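Putative cell surface hydrolase (Lactobacillus plantarum, PDB 3LP5) is of unknown specific function but, as a putative cell-surface hydrolase with an alpha/beta-hydrolase fold, probably cleaves a substrate not yet identified. Local coordinates at residues L40-D45 and I63-A68; R157-L162 and Q196-H201; K34-K39 and A56-P61. One frame throughout, in Å; residues are numbered along the deposited sequence.

In the fold
Contacts 1 and 3 lie on one flank of the mixed sheet, where strands 37-42 and 62-67 run as parallel neighbours; contact 2 lies near its other flank, in the loops that lead into strands 167-172 and 201-206. The centres of contacts 1 and 3 are 18 Å apart, and Val64 N lies 2.9 Å from Leu38 O, a probable hydrogen bond joining the two. Contact 2 is 27 Å from contact 1 and 30 Å from contact 3, centre to centre, and touches neither. Along the chain the segments of contacts 3 and 1 alternate, and contact 2 follows both. Contact 3 thus leads into the pairing that contact 1 continues; contact 2 joins a separate part of the same fold.

Contact 1: L40-D45 and I63-A68; sequences LTVQTD and IVIGFA
Val42 and Phe67 stand side by side and point the same way from two adjacent parallel strands. The valine meets the rim of the ring: Val42 CB lies near the ring plane, 4.0 Å from Phe67 CD1. Both residues project from the same face of the sheet; Phe67 CG, anti to the carbonyl carbon (chi1 -45°), lies beside the backbone N. Leu40 and Ile65, the bridge partners two residues back, share that face. Here the branches meet across the strands, with Val42 CG2 4.3 Å from Ile65 CG2 and Leu40 CD1 4.2 Å from Ile63 CG2.

On the reverse face the evidence is of a thinner contact. Thr41 pairs with Gly66, which offers no side chain, and its methyl instead reaches forward, Thr41 CG2 lying 3.8 Å from Ala68 N. Beyond the strand ends, methyl meets methyl: Thr44 CG2 is 4.0 Å from Ala68 CB.

Four nearly straight backbone hydrogen bonds fix this register. Leu40 and Val42 use both their N and O, and Gly66 does likewise; the series opens at 2.8 Å between Leu40 N and Val64 O and closes at 2.9 Å between Ala68 N and Val42 O. In that last bond the donor is tilted 33° from the carbonyl plane, just where the second strand gives way to a loop. Val42 O also receives a CA-H...O contact, 3.4 Å from Phe67 CA. The two strand segments run parallel, their axes 24° apart in direction.

Helix 74-92 packs on the apolar face, with Trp83 against Val42 and Phe67 and Ala87 against Leu40 and Ile65. Strand 62-67 is flanked on its other edge by strand 7-10, and strand 37-42 by the antiparallel strand 48-52, as in the sheet of an alpha/beta-hydrolase.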
loop_
_atom_site.group_PDB
_atom_site.type_symbol
_atom_site.label_atom_id
_atom_site.label_comp_id
_atom_site.label_asym_id
_atom_site.label_seq_id
_atom_site.Cartn_x
_atom_site.Cartn_y
_atom_site.Cartn_z
ATOM N N LEU A 40 0.558 0.710 -14.838
ATOM C CA LEU A 40 0.111 2.024 -15.295
ATOM C C LEU A 40 1.062 3.037 -14.703
ATOM O O LEU A 40 1.423 2.956 -13.493
ATOM C CB LEU A 40 -1.300 2.351 -14.810
ATOM C CG LEU A 40 -2.536 1.803 -15.504
ATOM C CD1 LEU A 40 -2.572 0.214 -15.517
ATOM C CD2 LEU A 40 -3.849 2.417 -14.829
ATOM N N THR A 41 1.478 3.982 -15.545
ATOM C CA THR A 41 2.225 5.125 -15.081
ATOM C C THR A 41 1.430 6.368 -15.425
ATOM O O THR A 41 1.198 6.671 -16.627
ATOM C CB THR A 41 3.590 5.221 -15.784
ATOM O OG1 THR A 41 4.283 4.016 -15.513
ATOM C CG2 THR A 41 4.446 6.350 -15.146
ATOM N N VAL A 42 0.973 7.075 -14.400
ATOM C CA VAL A 42 0.188 8.286 -14.657
ATOM C C VAL A 42 1.141 9.419 -14.873
ATOM O O VAL A 42 1.946 9.720 -13.971
ATOM C CB VAL A 42 -0.766 8.646 -13.485
ATOM C CG1 VAL A 42 -1.734 9.765 -13.887
ATOM C CG2 VAL A 42 -1.544 7.401 -13.070
ATOM N N GLN A 43 0.981 10.097 -16.013
ATOM C CA GLN A 43 1.784 11.289 -16.403
ATOM C C GLN A 43 1.390 12.564 -15.677
ATOM O O GLN A 43 0.315 12.641 -15.079
ATOM C CB GLN A 43 1.698 11.515 -17.931
ATOM C CG GLN A 43 1.991 10.266 -18.756
ATOM C CD GLN A 43 3.308 9.606 -18.371
ATOM O OE1 GLN A 43 3.342 8.437 -17.910
ATOM N NE2 GLN A 43 4.376 10.353 -18.481
ATOM N N THR A 44 2.240 13.578 -15.723
ATOM C CA THR A 44 1.985 14.734 -14.881
ATOM C C THR A 44 0.794 15.592 -15.343
ATOM O O THR A 44 0.359 16.498 -14.609
ATOM C CB THR A 44 3.217 15.619 -14.737
ATOM O OG1 THR A 44 3.547 16.114 -16.025
ATOM C CG2 THR A 44 4.406 14.838 -14.134
ATOM N N ASP A 45 0.281 15.315 -16.544
ATOM C CA ASP A 45 -0.928 15.951 -17.036
ATOM C C ASP A 45 -2.144 15.013 -16.869
ATOM O O ASP A 45 -3.229 15.339 -17.324
ATOM C CB ASP A 45 -0.746 16.409 -18.515
ATOM C CG ASP A 45 -0.536 15.225 -19.489
ATOM O OD1 ASP A 45 -0.461 14.071 -19.029
ATOM O OD2 ASP A 45 -0.459 15.419 -20.736
ATOM N N ILE A 63 -1.996 -5.231 -10.307
ATOM C CA ILE A 63 -1.947 -4.013 -11.095
ATOM C C ILE A 63 -1.049 -2.973 -10.365
ATOM O O ILE A 63 -1.356 -2.598 -9.227
ATOM C CB ILE A 63 -3.363 -3.514 -11.320
ATOM C CG1 ILE A 63 -4.224 -4.622 -11.975
ATOM C CG2 ILE A 63 -3.336 -2.268 -12.205
ATOM C CD1 ILE A 63 -5.755 -4.167 -12.120
ATOM N N VAL A 64 0.079 -2.552 -10.978
ATOM C CA VAL A 64 0.938 -1.541 -10.354
ATOM C C VAL A 64 0.468 -0.219 -10.898
ATOM O O VAL A 64 0.310 -0.078 -12.118
ATOM C CB VAL A 64 2.428 -1.735 -10.741
ATOM C CG1 VAL A 64 3.368 -0.588 -10.148
ATOM C CG2 VAL A 64 2.900 -3.094 -10.255
ATOM N N ILE A 65 0.247 0.745 -10.022
ATOM C CA ILE A 65 -0.059 2.107 -10.445
ATOM C C ILE A 65 0.980 3.032 -9.855
ATOM O O ILE A 65 1.030 3.166 -8.623
ATOM C CB ILE A 65 -1.485 2.573 -9.993
ATOM C CG1 ILE A 65 -2.552 1.630 -10.541
ATOM C CG2 ILE A 65 -1.724 4.060 -10.442
ATOM C CD1 ILE A 65 -3.929 1.938 -10.059
ATOM N N GLY A 66 1.823 3.640 -10.705
ATOM C CA GLY A 66 2.741 4.665 -10.220
ATOM C C GLY A 66 2.653 5.931 -11.028
ATOM O O GLY A 66 1.753 6.103 -11.886
ATOM N N PHE A 67 3.548 6.846 -10.729
ATOM C CA PHE A 67 3.407 8.228 -11.233
ATOM C C PHE A 67 4.712 8.734 -11.796
ATOM O O PHE A 67 5.750 8.526 -11.154
ATOM C CB PHE A 67 2.942 9.128 -10.073
ATOM C CG PHE A 67 1.833 8.522 -9.259
ATOM C CD1 PHE A 67 0.538 8.474 -9.760
ATOM C CD2 PHE A 67 2.116 7.919 -8.009
ATOM C CE1 PHE A 67 -0.500 7.876 -9.022
ATOM C CE2 PHE A 67 1.124 7.324 -7.284
ATOM C CZ PHE A 67 -0.208 7.271 -7.800
ATOM N N ALA A 68 4.658 9.465 -12.926
ATOM C CA ALA A 68 5.836 10.146 -13.471
ATOM C C ALA A 68 6.344 11.053 -12.366
ATOM O O ALA A 68 7.559 11.078 -12.097
ATOM C CB ALA A 68 5.508 10.995 -14.735
#

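Contact 2: R157-L162 and Q196-H201; sequences RYRTGL and QDQVKH
Gln198 lays its side chain against Arg159, Thr160 and Leu162, joining two loops of the alpha/beta-hydrolase fold that lead into the parallel strands 167-172 and 201-206. The first loop makes a short 3-10 turn after helix 150-157, in which Leu162 N bonds to Arg159 O at 3.0 Å.

The well-packed part is apolar and encloses the buried Leu162. Its side chain runs at about a right angle to that of Gln198, with Leu162 CD1 4.1 Å from Gln198 CB. Val199 CG1 lies 4.1 Å from Leu162 CB. Ile194 and Phe195 of helix 191-195 and Leu116 of helix 107-118 also pack round this leucine. Gln198 CG bridges outward: it lies 3.9 Å from Arg159 CG and also near the carbonyl oxygen of Arg159.

The solvent side differs in burial and bonding: Gln198 and Arg159 are partly exposed, and no direct hydrogen bond is found between residues 157-162 and 196-201. The Gln198 chain bends at chi2 (-53°), swinging CD over toward Thr160, and the amide oxygen Gln198 OE1 comes within 3.5 Å of Thr160 CA. Gln198 and Thr160 also touch a crystal neighbour, so the amide's setting may owe something to the lattice. Arg159 is extended from CG to NE, and its guanidinium plane stands 80° from the amide, too steep for stacking. The stronger hold on the arginine comes from Tyr156, whose carbonyl accepts from NH1 and whose ring makes a cation-pi contact.

A water joins the two polar ends: it sits in the guanidinium plane, at the edge, and accepts from Arg159 NE at 3.0 Å and from Gln198 NE2 at 3.3 Å.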
loop_
_atom_site.group_PDB
_atom_site.type_symbol
_atom_site.label_atom_id
_atom_site.label_comp_id
_atom_site.label_asym_id
_atom_site.label_seq_id
_atom_site.Cartn_x
_atom_site.Cartn_y
_atom_site.Cartn_z
ATOM N N ARG A 157 -7.932 14.355 9.392
ATOM C CA ARG A 157 -9.185 15.093 9.211
ATOM C C ARG A 157 -10.208 14.314 8.382
ATOM O O ARG A 157 -11.428 14.454 8.585
ATOM C CB ARG A 157 -8.935 16.447 8.519
ATOM C CG ARG A 157 -10.219 17.322 8.506
ATOM C CD ARG A 157 -10.208 18.438 7.427
ATOM N NE ARG A 157 -11.560 18.765 6.860
ATOM C CZ ARG A 157 -12.789 18.562 7.409
ATOM N NH1 ARG A 157 -12.982 18.022 8.624
ATOM N NH2 ARG A 157 -13.870 18.930 6.717
ATOM N N TYR A 158 -9.740 13.535 7.414
ATOM C CA TYR A 158 -10.688 12.823 6.581
ATOM C C TYR A 158 -10.842 11.336 6.906
ATOM O O TYR A 158 -11.438 10.583 6.111
ATOM C CB TYR A 158 -10.369 13.007 5.079
ATOM C CG TYR A 158 -10.506 14.433 4.696
ATOM C CD1 TYR A 158 -11.771 15.031 4.698
ATOM C CD2 TYR A 158 -9.380 15.220 4.413
ATOM C CE1 TYR A 158 -11.928 16.357 4.370
ATOM C CE2 TYR A 158 -9.527 16.562 4.080
ATOM C CZ TYR A 158 -10.807 17.104 4.066
ATOM O OH TYR A 158 -11.015 18.402 3.760
ATOM N N ARG A 159 -10.372 10.914 8.058
ATOM C CA ARG A 159 -10.311 9.462 8.379
ATOM C C ARG A 159 -11.700 8.891 8.459
ATOM O O ARG A 159 -11.849 7.704 8.215
ATOM C CB ARG A 159 -9.551 9.222 9.704
ATOM C CG ARG A 159 -10.344 9.799 10.952
ATOM C CD ARG A 159 -9.487 9.808 12.253
ATOM N NE ARG A 159 -10.269 10.223 13.418
ATOM C CZ ARG A 159 -10.702 11.474 13.659
ATOM N NH1 ARG A 159 -10.448 12.499 12.802
ATOM N NH2 ARG A 159 -11.410 11.724 14.763
ATOM N N THR A 160 -12.727 9.696 8.808
ATOM C CA THR A 160 -14.081 9.155 8.842
ATOM C C THR A 160 -14.629 8.776 7.445
ATOM O O THR A 160 -15.602 8.025 7.339
ATOM C CB THR A 160 -15.095 10.038 9.560
ATOM O OG1 THR A 160 -15.209 11.286 8.873
ATOM C CG2 THR A 160 -14.654 10.282 10.994
ATOM N N GLY A 161 -13.988 9.256 6.380
ATOM C CA GLY A 161 -14.356 8.780 5.064
ATOM C C GLY A 161 -13.901 7.338 4.785
ATOM O O GLY A 161 -14.329 6.773 3.799
ATOM N N LEU A 162 -13.039 6.738 5.632
ATOM C CA LEU A 162 -12.566 5.362 5.373
ATOM C C LEU A 162 -13.736 4.389 5.366
ATOM O O LEU A 162 -14.725 4.620 6.051
ATOM C CB LEU A 162 -11.500 4.893 6.397
ATOM C CG LEU A 162 -10.130 5.602 6.241
ATOM C CD1 LEU A 162 -9.315 5.516 7.546
ATOM C CD2 LEU A 162 -9.312 5.112 4.993
ATOM N N GLN A 196 -7.439 3.182 13.788
ATOM C CA GLN A 196 -8.043 2.392 14.851
ATOM C C GLN A 196 -9.461 2.965 15.067
ATOM O O GLN A 196 -9.678 4.191 15.115
ATOM C CB GLN A 196 -7.265 2.455 16.204
ATOM C CG GLN A 196 -5.868 1.846 16.200
ATOM C CD GLN A 196 -5.125 1.908 17.598
ATOM O OE1 GLN A 196 -4.910 3.022 18.277
ATOM N NE2 GLN A 196 -4.713 0.723 18.015
ATOM N N ASP A 197 -10.425 2.074 15.188
ATOM C CA ASP A 197 -11.841 2.522 15.301
ATOM C C ASP A 197 -12.440 3.279 14.098
ATOM O O ASP A 197 -13.551 3.782 14.193
ATOM C CB ASP A 197 -12.094 3.246 16.619
ATOM C CG ASP A 197 -12.247 2.239 17.814
ATOM O OD1 ASP A 197 -11.664 1.137 17.769
ATOM O OD2 ASP A 197 -12.982 2.522 18.788
ATOM N N GLN A 198 -11.722 3.347 12.990
ATOM C CA GLN A 198 -12.317 3.805 11.730
ATOM C C GLN A 198 -12.525 2.659 10.782
ATOM O O GLN A 198 -13.288 2.824 9.844
ATOM C CB GLN A 198 -11.487 4.886 11.001
ATOM C CG GLN A 198 -11.459 6.193 11.720
ATOM C CD GLN A 198 -12.889 6.745 12.066
ATOM O OE1 GLN A 198 -13.833 6.629 11.288
ATOM N NE2 GLN A 198 -13.015 7.334 13.245
ATOM N N VAL A 199 -11.838 1.520 10.997
ATOM C CA VAL A 199 -11.942 0.367 10.111
ATOM C C VAL A 199 -12.239 -0.879 10.978
ATOM O O VAL A 199 -12.026 -0.867 12.183
ATOM C CB VAL A 199 -10.665 0.196 9.205
ATOM C CG1 VAL A 199 -10.366 1.487 8.371
ATOM C CG2 VAL A 199 -9.430 -0.186 10.024
ATOM N N LYS A 200 -12.732 -1.950 10.363
ATOM C CA LYS A 200 -13.050 -3.213 11.057
ATOM C C LYS A 200 -11.857 -3.808 11.865
ATOM O O LYS A 200 -12.016 -4.195 13.022
ATOM C CB LYS A 200 -13.527 -4.240 9.993
ATOM C CG LYS A 200 -14.364 -5.385 10.542
ATOM C CD LYS A 200 -14.186 -6.701 9.750
ATOM C CE LYS A 200 -14.905 -6.753 8.395
ATOM N NZ LYS A 200 -16.133 -5.898 8.348
ATOM N N HIS A 201 -10.669 -3.905 11.252
ATOM C CA HIS A 201 -9.494 -4.414 11.966
ATOM C C HIS A 201 -8.291 -3.653 11.521
ATOM O O HIS A 201 -8.134 -3.381 10.290
ATOM C CB HIS A 201 -9.148 -5.886 11.662
ATOM C CG HIS A 201 -10.272 -6.857 11.854
ATOM N ND1 HIS A 201 -10.727 -7.244 13.103
ATOM C CD2 HIS A 201 -10.984 -7.582 10.950
ATOM C CE1 HIS A 201 -11.700 -8.131 12.955
ATOM N NE2 HIS A 201 -11.871 -8.357 11.662
HETATM O O HOH W 1 -10.509 7.919 15.309
#

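Contact 3: K34-K39 and A56-P61; sequences KHSVLK and ANDNEP
Asp58 reaches across to Ser36 from an Asx turn in the loop between strands 48-52 and 62-67, tying that loop to the approach to strand 37-42 of the alpha/beta-hydrolase sheet.

Two of the three direct hydrogen bonds between the segments end on one carboxylate oxygen. Asp58 CG is anti to its backbone N (chi1 -176°), and Asp58 OD2 accepts twice from one residue: from Ser36 OG at 2.6 Å, on its anti side, and from Ser36 N at 2.7 Å, nearly in line with the C-O bond. The other oxygen, OD1, accepts the Glu60 N-H from above the carboxylate plane and so closes the Asx turn. Ser36 OG also bonds to Ala55 N. An alanine in place of Asp58 would probably leave Ser36 N and OG without this shared acceptor and free the turn at Glu60 to loosen.

Water adds a bridge, donating to Asp58 OD1 and to Lys34 O, each at 2.6 Å.

Van der Waals contact is slight: Pro61 CB lies 3.8 Å from the hydroxyl oxygen Ser36 OG.

The imidazole's interactions form the last group, the third direct bond among them. His35 stacks on Phe62, and its side chain is about 4 Å from the sodium ion bound by Gly28, Thr31 and Lys33. The His35 and Glu60 side chains lie side by side, ring and carboxylate planes 10° apart, with His35 CE1 3.0 Å from Glu60 OE2. His35 ND1 donates a hydrogen bond to Glu60 O, 2.8 Å away in the ring plane, with an N-H...O angle of 169°.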
loop_
_atom_site.group_PDB
_atom_site.type_symbol
_atom_site.label_atom_id
_atom_site.label_comp_id
_atom_site.label_asym_id
_atom_site.label_seq_id
_atom_site.Cartn_x
_atom_site.Cartn_y
_atom_site.Cartn_z
ATOM N N LYS A 34 0.051 -18.238 -11.101
ATOM C CA LYS A 34 0.577 -17.164 -11.947
ATOM C C LYS A 34 -0.362 -15.958 -11.774
ATOM O O LYS A 34 -1.580 -16.102 -11.947
ATOM C CB LYS A 34 0.680 -17.611 -13.420
ATOM C CG LYS A 34 1.501 -16.688 -14.304
ATOM C CD LYS A 34 1.156 -16.836 -15.799
ATOM C CE LYS A 34 1.112 -15.426 -16.553
ATOM N NZ LYS A 34 -0.044 -14.423 -16.248
ATOM N N HIS A 35 0.179 -14.793 -11.375
ATOM C CA HIS A 35 -0.599 -13.561 -11.328
ATOM C C HIS A 35 -0.122 -12.664 -12.469
ATOM O O HIS A 35 1.068 -12.419 -12.614
ATOM C CB HIS A 35 -0.422 -12.832 -9.997
ATOM C CG HIS A 35 -0.865 -13.621 -8.800
ATOM N ND1 HIS A 35 -2.137 -13.518 -8.270
ATOM C CD2 HIS A 35 -0.198 -14.502 -8.011
ATOM C CE1 HIS A 35 -2.241 -14.323 -7.225
ATOM N NE2 HIS A 35 -1.079 -14.922 -7.039
ATOM N N SER A 36 -1.045 -12.211 -13.317
ATOM C CA SER A 36 -0.589 -11.410 -14.458
ATOM C C SER A 36 -0.227 -10.006 -13.924
ATOM O O SER A 36 -0.651 -9.638 -12.833
ATOM C CB SER A 36 -1.603 -11.483 -15.610
ATOM O OG SER A 36 -2.887 -11.065 -15.195
ATOM N N VAL A 37 0.658 -9.282 -14.589
ATOM C CA VAL A 37 1.090 -7.969 -14.099
ATOM C C VAL A 37 0.791 -6.884 -15.143
ATOM O O VAL A 37 1.347 -6.915 -16.206
ATOM C CB VAL A 37 2.578 -7.945 -13.788
ATOM C CG1 VAL A 37 3.043 -6.520 -13.391
ATOM C CG2 VAL A 37 2.938 -8.957 -12.703
ATOM N N LEU A 38 -0.112 -5.952 -14.825
ATOM C CA LEU A 38 -0.366 -4.771 -15.641
ATOM C C LEU A 38 0.213 -3.530 -14.937
ATOM O O LEU A 38 0.037 -3.398 -13.716
ATOM C CB LEU A 38 -1.869 -4.587 -15.726
ATOM C CG LEU A 38 -2.360 -3.354 -16.427
ATOM C CD1 LEU A 38 -2.104 -3.386 -17.939
ATOM C CD2 LEU A 38 -3.849 -3.140 -16.106
ATOM N N LYS A 39 0.937 -2.657 -15.649
ATOM C CA LYS A 39 1.560 -1.466 -15.019
ATOM C C LYS A 39 1.042 -0.227 -15.663
ATOM O O LYS A 39 1.105 -0.125 -16.903
ATOM C CB LYS A 39 3.090 -1.424 -15.175
ATOM C CG LYS A 39 3.827 -2.479 -14.414
ATOM C CD LYS A 39 5.174 -1.951 -13.855
ATOM C CE LYS A 39 5.986 -3.079 -13.106
ATOM N NZ LYS A 39 6.454 -4.179 -14.030
ATOM N N ALA A 56 -7.247 -12.887 -19.510
ATOM C CA ALA A 56 -8.736 -12.835 -19.451
ATOM C C ALA A 56 -9.383 -13.802 -18.454
ATOM O O ALA A 56 -10.537 -13.606 -18.046
ATOM C CB ALA A 56 -9.364 -12.992 -20.812
ATOM N N ASN A 57 -8.657 -14.833 -18.046
ATOM C CA ASN A 57 -9.157 -15.725 -16.982
ATOM C C ASN A 57 -8.485 -15.551 -15.606
ATOM O O ASN A 57 -8.714 -16.359 -14.713
ATOM C CB ASN A 57 -8.939 -17.175 -17.398
ATOM C CG ASN A 57 -7.481 -17.450 -17.731
ATOM O OD1 ASN A 57 -6.706 -16.520 -17.942
ATOM N ND2 ASN A 57 -7.115 -18.718 -17.801
ATOM N N ASP A 58 -7.635 -14.534 -15.434
ATOM C CA ASP A 58 -6.919 -14.320 -14.137
ATOM C C ASP A 58 -7.905 -13.625 -13.152
ATOM O O ASP A 58 -8.358 -12.509 -13.412
ATOM C CB ASP A 58 -5.629 -13.501 -14.391
ATOM C CG ASP A 58 -4.758 -13.293 -13.130
ATOM O OD1 ASP A 58 -5.125 -13.708 -12.002
ATOM O OD2 ASP A 58 -3.680 -12.677 -13.274
ATOM N N ASN A 59 -8.232 -14.322 -12.049
ATOM C CA ASN A 59 -9.137 -13.863 -11.005
ATOM C C ASN A 59 -8.420 -12.867 -10.035
ATOM O O ASN A 59 -9.069 -12.169 -9.285
ATOM C CB ASN A 59 -9.591 -15.054 -10.143
ATOM C CG ASN A 59 -10.422 -16.096 -10.912
ATOM O OD1 ASN A 59 -11.040 -15.814 -11.981
ATOM N ND2 ASN A 59 -10.474 -17.330 -10.338
ATOM N N GLU A 60 -7.092 -12.844 -10.051
ATOM C CA GLU A 60 -6.319 -12.026 -9.094
ATOM C C GLU A 60 -5.099 -11.363 -9.733
ATOM O O GLU A 60 -3.936 -11.686 -9.401
ATOM C CB GLU A 60 -5.928 -12.890 -7.911
ATOM C CG GLU A 60 -5.534 -12.107 -6.725
ATOM C CD GLU A 60 -5.503 -13.020 -5.527
ATOM O OE1 GLU A 60 -6.489 -13.027 -4.760
ATOM O OE2 GLU A 60 -4.519 -13.796 -5.413
ATOM N N PRO A 61 -5.353 -10.439 -10.697
ATOM C CA PRO A 61 -4.214 -9.815 -11.333
ATOM C C PRO A 61 -3.568 -8.770 -10.408
ATOM O O PRO A 61 -4.251 -8.187 -9.550
ATOM C CB PRO A 61 -4.828 -9.133 -12.569
ATOM C CG PRO A 61 -6.286 -8.906 -12.168
ATOM C CD PRO A 61 -6.632 -10.082 -11.340
HETATM O O HOH W 2 -3.821 -15.564 -10.663
#